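PDB 3R6O: 2-hydroxyhepta-2,4-diene-1, 7-dioateisomerase from Mycobacterium abscessus, which binds magnesium and is probably an isomerase of 2-hydroxyhepta-2,4-diene-1,7-dioate in the fumarylacetoacetate hydrolase family. Local coordinates for residues A[107-112]-A[262-267]. Numbering follows the deposited sequence.
Sequences IALGFN and AEVVET
L109 and V264 join the end of strand 106-110 to helix 261-269, and they illustrate how a few methyl groups can seat a helix against a strand of the sheet. The tight part is small. CD2 of L109 comes to 3.8 Å from CG2 of V264 and 4.2 Å from its CG1, the leucine reaching past the valine in the opposite direction. The same CG2 also meets the amide of N112, with ND2 3.8 Å away. V264 directs this methyl to both partners by holding CG1 anti to its backbone N (chi1 169°), which places CG2 anti to the carbonyl carbon. N112 is more than a neighbour of the methyl: its OD1 accepts from the backbone N of L259 and its ND2 donates to O of T282, two bonds that fix the turn of the buried amide.

On the partly exposed face that carries E263, E266 and T267 the chemistry changes. E263 and E266 form salt bridges with R174, while T267 OG1 bonds back to E263 O at 3.0 Å, and the T267 side chain packs on R212 of the second subunit. The side chain of L109 lies about 6 Å from the bound magnesium ion, near it but not among its ligands E160 and D189. The contact is thus van der Waals in nature, with no directional bond of its own: the V264 methyl rests on an amide fixed from elsewhere, which gives close fit but little specificity.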
loop_
_atom_site.group_PDB
_atom_site.type_symbol
_atom_site.label_atom_id
_atom_site.label_comp_id
_atom_site.label_asym_id
_atom_site.label_seq_id
_atom_site.Cartn_x
_atom_site.Cartn_y
_atom_site.Cartn_z
ATOM N N ILE A 107 -2.274 2.516 -6.302
ATOM C CA ILE A 107 -1.303 3.348 -6.987
ATOM C C ILE A 107 -2.044 4.513 -7.612
ATOM O O ILE A 107 -3.129 4.333 -8.163
ATOM C CB ILE A 107 -0.583 2.577 -8.107
ATOM C CG1 ILE A 107 0.063 1.302 -7.567
ATOM C CG2 ILE A 107 0.474 3.502 -8.825
ATOM C CD1 ILE A 107 0.868 1.483 -6.379
ATOM N N ALA A 108 -1.485 5.710 -7.509
ATOM C CA ALA A 108 -2.055 6.906 -8.164
ATOM C C ALA A 108 -0.971 7.619 -8.966
ATOM O O ALA A 108 0.171 7.817 -8.465
ATOM C CB ALA A 108 -2.660 7.903 -7.104
ATOM N N LEU A 109 -1.332 8.061 -10.168
ATOM C CA LEU A 109 -0.405 8.794 -11.011
ATOM C C LEU A 109 -0.631 10.304 -10.922
ATOM O O LEU A 109 -1.759 10.791 -11.084
ATOM C CB LEU A 109 -0.539 8.307 -12.445
ATOM C CG LEU A 109 0.522 7.410 -13.007
ATOM C CD1 LEU A 109 0.607 6.058 -12.231
ATOM C CD2 LEU A 109 0.174 7.261 -14.559
ATOM N N GLY A 110 0.449 11.031 -10.651
ATOM C CA GLY A 110 0.492 12.476 -10.837
ATOM C C GLY A 110 1.021 12.871 -12.189
ATOM O O GLY A 110 1.824 12.160 -12.779
ATOM N N PHE A 111 0.561 14.029 -12.680
ATOM C CA PHE A 111 1.052 14.612 -13.902
ATOM C C PHE A 111 0.895 13.716 -15.126
ATOM O O PHE A 111 1.801 13.659 -15.969
ATOM C CB PHE A 111 2.522 15.012 -13.724
ATOM C CG PHE A 111 2.778 15.740 -12.420
ATOM C CD1 PHE A 111 2.100 16.914 -12.140
ATOM C CD2 PHE A 111 3.677 15.232 -11.482
ATOM C CE1 PHE A 111 2.305 17.599 -10.939
ATOM C CE2 PHE A 111 3.909 15.897 -10.287
ATOM C CZ PHE A 111 3.222 17.082 -10.004
ATOM N N ASN A 112 -0.253 13.065 -15.255
ATOM C CA ASN A 112 -0.501 12.257 -16.440
ATOM C C ASN A 112 -1.475 12.903 -17.432
ATOM O O ASN A 112 -1.946 12.253 -18.362
ATOM C CB ASN A 112 -0.937 10.853 -16.081
ATOM C CG ASN A 112 -0.812 9.897 -17.282
ATOM O OD1 ASN A 112 0.112 10.028 -18.090
ATOM N ND2 ASN A 112 -1.752 8.967 -17.407
ATOM N N ALA A 262 -2.568 1.401 -21.460
ATOM C CA ALA A 262 -1.603 0.333 -21.649
ATOM C C ALA A 262 -0.217 0.747 -21.154
ATOM O O ALA A 262 0.450 0.001 -20.453
ATOM C CB ALA A 262 -1.597 -0.141 -23.154
ATOM N N GLU A 263 0.183 1.968 -21.466
ATOM C CA GLU A 263 1.477 2.492 -21.054
ATOM C C GLU A 263 1.571 2.740 -19.555
ATOM O O GLU A 263 2.656 2.621 -18.978
ATOM C CB GLU A 263 1.763 3.799 -21.785
ATOM C CG GLU A 263 1.964 3.687 -23.244
ATOM C CD GLU A 263 2.026 5.068 -23.907
ATOM O OE1 GLU A 263 0.964 5.763 -24.035
ATOM O OE2 GLU A 263 3.156 5.449 -24.293
ATOM N N VAL A 264 0.451 3.119 -18.947
ATOM C CA VAL A 264 0.309 3.188 -17.471
ATOM C C VAL A 264 0.640 1.835 -16.828
ATOM O O VAL A 264 1.521 1.749 -15.972
ATOM C CB VAL A 264 -1.081 3.700 -17.065
ATOM C CG1 VAL A 264 -1.354 3.514 -15.549
ATOM C CG2 VAL A 264 -1.203 5.215 -17.394
ATOM N N VAL A 265 0.005 0.769 -17.319
ATOM C CA VAL A 265 0.238 -0.562 -16.773
ATOM C C VAL A 265 1.697 -1.004 -16.962
ATOM O O VAL A 265 2.320 -1.558 -16.033
ATOM C CB VAL A 265 -0.723 -1.585 -17.377
ATOM C CG1 VAL A 265 -0.321 -3.007 -16.974
ATOM C CG2 VAL A 265 -2.169 -1.269 -16.954
ATOM N N GLU A 266 2.220 -0.762 -18.167
ATOM C CA GLU A 266 3.621 -0.979 -18.476
ATOM C C GLU A 266 4.566 -0.216 -17.554
ATOM O O GLU A 266 5.493 -0.817 -16.993
ATOM C CB GLU A 266 3.906 -0.591 -19.930
ATOM C CG GLU A 266 5.337 -0.788 -20.380
ATOM C CD GLU A 266 5.566 -0.318 -21.804
ATOM O OE1 GLU A 266 5.102 0.771 -22.162
ATOM O OE2 GLU A 266 6.151 -1.077 -22.579
ATOM N N THR A 267 4.382 1.101 -17.425
ATOM C CA THR A 267 5.301 1.918 -16.629
ATOM C C THR A 267 5.193 1.610 -15.140
ATOM O O THR A 267 6.222 1.504 -14.456
ATOM C CB THR A 267 5.103 3.465 -16.827
ATOM O OG1 THR A 267 5.250 3.791 -18.195
ATOM C CG2 THR A 267 6.156 4.244 -16.078
#